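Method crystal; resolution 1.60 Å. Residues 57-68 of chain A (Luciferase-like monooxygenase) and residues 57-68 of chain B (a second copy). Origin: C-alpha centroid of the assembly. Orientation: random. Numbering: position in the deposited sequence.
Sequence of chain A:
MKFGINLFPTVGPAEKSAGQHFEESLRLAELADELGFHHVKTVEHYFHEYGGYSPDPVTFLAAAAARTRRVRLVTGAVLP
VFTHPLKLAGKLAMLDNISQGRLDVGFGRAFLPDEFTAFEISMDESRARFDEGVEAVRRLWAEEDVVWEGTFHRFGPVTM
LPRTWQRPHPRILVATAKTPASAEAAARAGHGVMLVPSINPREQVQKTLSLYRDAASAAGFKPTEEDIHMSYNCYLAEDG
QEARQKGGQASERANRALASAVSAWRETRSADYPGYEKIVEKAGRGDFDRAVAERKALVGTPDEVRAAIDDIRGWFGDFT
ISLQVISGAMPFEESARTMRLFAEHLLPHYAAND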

ATOM      1  N   PRO A  57       0.878   4.376  -5.538  1.00 11.49           N
ATOM      2  CA  PRO A  57      -0.254   3.778  -6.266  1.00 12.02           C
ATOM      3  C   PRO A  57      -0.676   2.432  -5.712  1.00 12.91           C
ATOM      4  O   PRO A  57      -1.865   2.099  -5.775  1.00 14.21           O
ATOM      5  CB  PRO A  57       0.282   3.649  -7.702  1.00 14.38           C
ATOM      6  CG  PRO A  57       1.780   3.668  -7.545  1.00 13.33           C
ATOM      7  CD  PRO A  57       2.021   4.631  -6.427  1.00 14.83           C
ATOM      8  N   VAL A  58       0.263   1.651  -5.172  1.00 11.43           N
ATOM      9  CA  VAL A  58      -0.092   0.338  -4.640  1.00 13.21           C
ATOM     10  C   VAL A  58      -1.119   0.469  -3.519  1.00  9.71           C
ATOM     11  O   VAL A  58      -1.998  -0.386  -3.373  1.00 12.36           O
ATOM     12  CB  VAL A  58       1.177  -0.400  -4.173  1.00 15.35           C
ATOM     13  CG1 VAL A  58       0.831  -1.649  -3.348  1.00 13.01           C
ATOM     14  CG2 VAL A  58       2.024  -0.759  -5.372  1.00 17.29           C
ATOM     15  N   THR A  59      -1.019   1.530  -2.695  1.00 11.26           N
ATOM     16  CA  THR A  59      -1.956   1.692  -1.581  1.00 11.78           C
ATOM     17  C   THR A  59      -3.374   1.910  -2.092  1.00 11.99           C
ATOM     18  O   THR A  59      -4.323   1.283  -1.599  1.00 13.33           O
ATOM     19  CB  THR A  59      -1.524   2.863  -0.683  1.00 12.03           C
ATOM     20  OG1 THR A  59      -0.246   2.569  -0.104  1.00 13.35           O
ATOM     21  CG2 THR A  59      -2.530   3.093   0.453  1.00 14.21           C
ATOM     22  N   PHE A  60      -3.534   2.759  -3.115  1.00 11.34           N
ATOM     23  CA  PHE A  60      -4.856   2.910  -3.713  1.00 11.80           C
ATOM     24  C   PHE A  60      -5.306   1.625  -4.401  1.00  9.53           C
ATOM     25  O   PHE A  60      -6.466   1.209  -4.274  1.00 10.39           O
ATOM     26  CB  PHE A  60      -4.880   4.062  -4.718  1.00 11.95           C
ATOM     27  CG  PHE A  60      -6.176   4.133  -5.468  1.00 12.57           C
ATOM     28  CD1 PHE A  60      -7.288   4.699  -4.865  1.00 13.99           C
ATOM     29  CD2 PHE A  60      -6.303   3.579  -6.735  1.00 11.27           C
ATOM     30  CE1 PHE A  60      -8.517   4.744  -5.517  1.00 14.49           C
ATOM     31  CE2 PHE A  60      -7.530   3.620  -7.406  1.00 11.20           C
ATOM     32  CZ  PHE A  60      -8.639   4.208  -6.790  1.00 15.77           C
ATOM     33  N   LEU A  61      -4.420   1.011  -5.189  1.00 10.67           N
ATOM     34  CA  LEU A  61      -4.853  -0.149  -5.969  1.00  9.79           C
ATOM     35  C   LEU A  61      -5.205  -1.349  -5.083  1.00 11.69           C
ATOM     36  O   LEU A  61      -6.021  -2.179  -5.483  1.00 12.87           O
ATOM     37  CB  LEU A  61      -3.782  -0.525  -6.992  1.00 10.50           C
ATOM     38  CG  LEU A  61      -3.569   0.512  -8.100  1.00 11.40           C
ATOM     39  CD1 LEU A  61      -2.315   0.164  -8.889  1.00 15.31           C
ATOM     40  CD2 LEU A  61      -4.803   0.640  -9.013  1.00 12.26           C
ATOM     41  N   ALA A  62      -4.618  -1.469  -3.884  1.00 10.57           N
ATOM     42  CA  ALA A  62      -5.046  -2.545  -2.988  1.00 10.59           C
ATOM     43  C   ALA A  62      -6.475  -2.320  -2.501  1.00 12.76           C
ATOM     44  O   ALA A  62      -7.277  -3.265  -2.439  1.00 11.99           O
ATOM     45  CB  ALA A  62      -4.079  -2.662  -1.810  1.00 13.37           C
ATOM     46  N   ALA A  63      -6.819  -1.068  -2.191  1.00 11.63           N
ATOM     47  CA  ALA A  63      -8.199  -0.738  -1.849  1.00  9.52           C
ATOM     48  C   ALA A  63      -9.125  -0.988  -3.036  1.00 11.65           C
ATOM     49  O   ALA A  63     -10.184  -1.605  -2.888  1.00 13.25           O
ATOM     50  CB  ALA A  63      -8.291   0.713  -1.381  1.00 11.54           C
ATOM     51  N   ALA A  64      -8.737  -0.513  -4.228  1.00  9.38           N
ATOM     52  CA  ALA A  64      -9.544  -0.757  -5.427  1.00 11.20           C
ATOM     53  C   ALA A  64      -9.729  -2.249  -5.684  1.00 11.43           C
ATOM     54  O   ALA A  64     -10.832  -2.700  -6.016  1.00 12.27           O
ATOM     55  CB  ALA A  64      -8.900  -0.084  -6.647  1.00 11.34           C
ATOM     56  N   ALA A  65      -8.659  -3.030  -5.545  1.00 10.42           N
ATOM     57  CA  ALA A  65      -8.770  -4.478  -5.710  1.00 12.21           C
ATOM     58  C   ALA A  65      -9.801  -5.061  -4.755  1.00 13.53           C
ATOM     59  O   ALA A  65     -10.631  -5.898  -5.141  1.00 12.44           O
ATOM     60  CB  ALA A  65      -7.409  -5.131  -5.470  1.00 11.66           C
ATOM     61  N   ALA A  66      -9.753  -4.634  -3.492  1.00 11.55           N
ATOM     62  CA  ALA A  66     -10.652  -5.183  -2.491  1.00 13.56           C
ATOM     63  C   ALA A  66     -12.110  -4.828  -2.769  1.00 13.39           C
ATOM     64  O   ALA A  66     -13.007  -5.563  -2.343  1.00 14.04           O
ATOM     65  CB  ALA A  66     -10.227  -4.698  -1.105  1.00 14.54           C
ATOM     66  N   ARG A  67     -12.363  -3.710  -3.460  1.00 11.49           N
ATOM     67  CA  ARG A  67     -13.720  -3.302  -3.819  1.00 13.25           C
ATOM     68  C   ARG A  67     -14.238  -3.940  -5.108  1.00 16.35           C
ATOM     69  O   ARG A  67     -15.417  -3.745  -5.438  1.00 15.50           O
ATOM     70  CB  ARG A  67     -13.790  -1.772  -3.966  1.00 11.14           C
ATOM     71  CG  ARG A  67     -13.571  -0.980  -2.667  1.00 14.69           C
ATOM     72  CD  ARG A  67     -14.807  -1.021  -1.782  1.00 15.92           C
ATOM     73  NE  ARG A  67     -14.669  -0.116  -0.642  1.00 14.26           N
ATOM     74  CZ  ARG A  67     -14.873   1.197  -0.700  1.00 19.14           C
ATOM     75  NH1 ARG A  67     -15.246   1.762  -1.844  1.00 15.02           N
ATOM     76  NH2 ARG A  67     -14.710   1.949   0.387  1.00 14.71           N
ATOM     77  N   THR A  68     -13.412  -4.698  -5.839  1.00 13.17           N
ATOM     78  CA  THR A  68     -13.762  -5.155  -7.177  1.00 12.57           C
ATOM     79  C   THR A  68     -13.505  -6.650  -7.312  1.00 12.44           C
ATOM     80  O   THR A  68     -12.849  -7.278  -6.475  1.00 13.78           O
ATOM     81  CB  THR A  68     -12.971  -4.388  -8.248  1.00 11.28           C
ATOM     82  OG1 THR A  68     -11.566  -4.509  -7.978  1.00 12.31           O
ATOM     83  CG2 THR A  68     -13.346  -2.885  -8.252  1.00 14.13           C
TER
ATOM     84  N   PRO B  57       2.770  -3.596   5.449  1.00  9.51           N
ATOM     85  CA  PRO B  57       1.454  -3.675   6.110  1.00 11.88           C
ATOM     86  C   PRO B  57       0.436  -2.705   5.527  1.00 13.80           C
ATOM     87  O   PRO B  57      -0.764  -3.010   5.531  1.00 11.85           O
ATOM     88  CB  PRO B  57       1.780  -3.362   7.580  1.00 12.10           C
ATOM     89  CG  PRO B  57       3.089  -2.585   7.528  1.00 11.99           C
ATOM     90  CD  PRO B  57       3.845  -3.223   6.389  1.00 11.39           C
ATOM     91  N   VAL B  58       0.877  -1.552   5.006  1.00 10.51           N
ATOM     92  CA  VAL B  58      -0.072  -0.582   4.452  1.00 10.18           C
ATOM     93  C   VAL B  58      -0.850  -1.185   3.282  1.00 11.54           C
ATOM     94  O   VAL B  58      -2.050  -0.923   3.113  1.00 12.00           O
ATOM     95  CB  VAL B  58       0.673   0.708   4.059  1.00 10.49           C
ATOM     96  CG1 VAL B  58      -0.201   1.616   3.203  1.00 12.58           C
ATOM     97  CG2 VAL B  58       1.113   1.446   5.319  1.00 12.16           C
ATOM     98  N   THR B  59      -0.199  -2.025   2.475  1.00 10.88           N
ATOM     99  CA  THR B  59      -0.890  -2.651   1.344  1.00  9.87           C
ATOM    100  C   THR B  59      -2.040  -3.542   1.816  1.00 10.03           C
ATOM    101  O   THR B  59      -3.146  -3.505   1.264  1.00 12.21           O
ATOM    102  CB  THR B  59       0.113  -3.460   0.512  1.00 15.00           C
ATOM    103  OG1 THR B  59       1.130  -2.575   0.016  1.00 14.52           O
ATOM    104  CG2 THR B  59      -0.572  -4.145  -0.656  1.00 13.49           C
ATOM    105  N   PHE B  60      -1.791  -4.363   2.832  1.00 11.21           N
ATOM    106  CA  PHE B  60      -2.864  -5.174   3.387  1.00  9.20           C
ATOM    107  C   PHE B  60      -3.947  -4.306   4.019  1.00  8.12           C
ATOM    108  O   PHE B  60      -5.147  -4.540   3.821  1.00 10.02           O
ATOM    109  CB  PHE B  60      -2.329  -6.137   4.438  1.00 11.28           C
ATOM    110  CG  PHE B  60      -3.434  -6.899   5.113  1.00  8.76           C
ATOM    111  CD1 PHE B  60      -4.065  -7.935   4.436  1.00 11.76           C
ATOM    112  CD2 PHE B  60      -3.908  -6.533   6.370  1.00 10.09           C
ATOM    113  CE1 PHE B  60      -5.127  -8.633   5.019  1.00 15.88           C
ATOM    114  CE2 PHE B  60      -4.979  -7.215   6.962  1.00 12.72           C
ATOM    115  CZ  PHE B  60      -5.587  -8.270   6.281  1.00 14.55           C
ATOM    116  N   LEU B  61      -3.539  -3.330   4.837  1.00 10.43           N
ATOM    117  CA  LEU B  61      -4.527  -2.559   5.593  1.00  8.43           C
ATOM    118  C   LEU B  61      -5.385  -1.679   4.684  1.00 10.74           C
ATOM    119  O   LEU B  61      -6.525  -1.352   5.047  1.00  9.46           O
ATOM    120  CB  LEU B  61      -3.830  -1.707   6.658  1.00  9.61           C
ATOM    121  CG  LEU B  61      -3.166  -2.524   7.780  1.00 11.19           C
ATOM    122  CD1 LEU B  61      -2.308  -1.591   8.634  1.00 14.18           C
ATOM    123  CD2 LEU B  61      -4.230  -3.229   8.634  1.00  8.50           C
ATOM    124  N   ALA B  62      -4.861  -1.286   3.513  1.00 10.18           N
ATOM    125  CA  ALA B  62      -5.683  -0.567   2.541  1.00 11.28           C
ATOM    126  C   ALA B  62      -6.795  -1.455   2.005  1.00 13.65           C
ATOM    127  O   ALA B  62      -7.940  -1.011   1.852  1.00 12.11           O
ATOM    128  CB  ALA B  62      -4.816  -0.045   1.385  1.00 10.09           C
ATOM    129  N   ALA B  63      -6.464  -2.703   1.684  1.00 10.29           N
ATOM    130  CA  ALA B  63      -7.482  -3.671   1.309  1.00  8.90           C
ATOM    131  C   ALA B  63      -8.457  -3.932   2.453  1.00 10.77           C
ATOM    132  O   ALA B  63      -9.671  -3.969   2.238  1.00 12.33           O
ATOM    133  CB  ALA B  63      -6.795  -4.964   0.854  1.00  9.97           C
ATOM    134  N   ALA B  64      -7.946  -4.117   3.677  1.00  9.36           N
ATOM    135  CA  ALA B  64      -8.835  -4.360   4.817  1.00 10.10           C
ATOM    136  C   ALA B  64      -9.756  -3.170   5.073  1.00 11.01           C
ATOM    137  O   ALA B  64     -10.948  -3.345   5.365  1.00 12.20           O
ATOM    138  CB  ALA B  64      -8.012  -4.684   6.070  1.00 10.24           C
ATOM    139  N   ALA B  65      -9.226  -1.953   4.942  1.00 11.89           N
ATOM    140  CA  ALA B  65     -10.055  -0.761   5.083  1.00 10.27           C
ATOM    141  C   ALA B  65     -11.189  -0.764   4.070  1.00 12.56           C
ATOM    142  O   ALA B  65     -12.339  -0.466   4.411  1.00 12.94           O
ATOM    143  CB  ALA B  65      -9.190   0.495   4.912  1.00 10.31           C
ATOM    144  N   ALA B  66     -10.879  -1.109   2.814  1.00 10.11           N
ATOM    145  CA  ALA B  66     -11.888  -1.093   1.773  1.00 10.69           C
ATOM    146  C   ALA B  66     -12.974  -2.137   2.003  1.00 10.61           C
ATOM    147  O   ALA B  66     -14.084  -1.976   1.483  1.00 14.66           O
ATOM    148  CB  ALA B  66     -11.220  -1.315   0.412  1.00 11.52           C
ATOM    149  N   ARG B  67     -12.678  -3.201   2.753  1.00 10.64           N
ATOM    150  CA  ARG B  67     -13.652  -4.257   2.995  1.00 11.78           C
ATOM    151  C   ARG B  67     -14.511  -4.010   4.227  1.00 14.54           C
ATOM    152  O   ARG B  67     -15.440  -4.785   4.477  1.00 14.21           O
ATOM    153  CB  ARG B  67     -12.952  -5.614   3.164  1.00 11.83           C
ATOM    154  CG  ARG B  67     -12.312  -6.160   1.884  1.00 14.77           C
ATOM    155  CD  ARG B  67     -13.367  -6.662   0.904  1.00 14.36           C
ATOM    156  NE  ARG B  67     -12.752  -7.377  -0.210  1.00 11.12           N
ATOM    157  CZ  ARG B  67     -12.300  -8.628  -0.143  1.00 14.72           C
ATOM    158  NH1 ARG B  67     -12.395  -9.322   0.989  1.00 15.77           N
ATOM    159  NH2 ARG B  67     -11.740  -9.185  -1.214  1.00 16.76           N
ATOM    160  N   THR B  68     -14.223  -2.960   4.993  1.00 13.63           N
ATOM    161  CA  THR B  68     -14.816  -2.741   6.305  1.00 13.16           C
ATOM    162  C   THR B  68     -15.329  -1.313   6.410  1.00 13.68           C
ATOM    163  O   THR B  68     -15.057  -0.460   5.558  1.00 12.95           O
ATOM    164  CB  THR B  68     -13.804  -3.005   7.431  1.00 10.45           C
ATOM    165  OG1 THR B  68     -12.625  -2.205   7.227  1.00 10.75           O
ATOM    166  CG2 THR B  68     -13.402  -4.475   7.442  1.00 12.39           C
TER
HETATM  167  O   HOH W   1     -14.482   1.195   3.216  1.00 18.34           O
HETATM  168  O   HOH W   2     -11.720  -8.486  -3.955  1.00 15.82           O

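Two copies of one alanine-rich helix pack against each other in a close, nearly symmetric contact, packed largely through small side chains and backbone, and closed at its C-terminal end by a reciprocal pair of arginine-to-carbonyl hydrogen bonds. The two helices run in the same general direction, with 36° between their N-to-C directions and a closest approach of 7.3 Å between axes. So short a separation brings backbone near backbone: the CA atoms of A63(A) and A63(B) lie 4.4 Å apart, and those of T59(A) and T59(B) 5.3 Å apart. Small side chains make this possible, because a methyl group fills little of the space between the helices. A62 and A66 of both chains point toward the partner helix, while A63 points sideways, leaving its backbone close to the other chain. The CB atoms of A66(A) and A66(B) meet at 3.8 Å, and those of A62(A) and A62(B) at 4.2 Å; A66 is the residue most covered by the opposing stretch in each chain. The methyls also rest on backbone carbonyls: A62(A) CB lies 3.3 Å from T59(B) O, and A66(A) CB 3.5 Å from A63(B) O, each contact repeated with the chains exchanged. These are van der Waals contacts, with the helix surface itself serving as the packing partner. Toward the N-terminal end, V58(A) CG1 approaches T59(B) OG1 at 3.5 Å, and T59(A) OG1 approaches V58(B) CG1 at 3.4 Å. Each T59 OG1 is hydrogen-bonded to a residue just outside its stretch; the valine methyl only packs against it.

At the other end, the CA-to-CB bonds of R67(A) and R67(B) point sideways, but the ends of the side chains come nearer the partner. R67(A) NE donates to A66(B) O at 2.9 Å, and R67(B) NE donates to A66(A) O at 2.8 Å. In each case the carbonyl lies at the guanidinium edge, near its plane, where an N-H can point at it. Both arginines adopt the same m, m, t course through chi1 to chi3. Water extends the link: water 1 accepts from R67(A) NH2 at 2.9 Å and donates to T68(B) O at 2.9 Å, while water 2 accepts from R67(B) NH2 at 2.8 Å and donates to T68(A) O at 3.0 Å. F60, L61 and A64 point away from the contact in both chains.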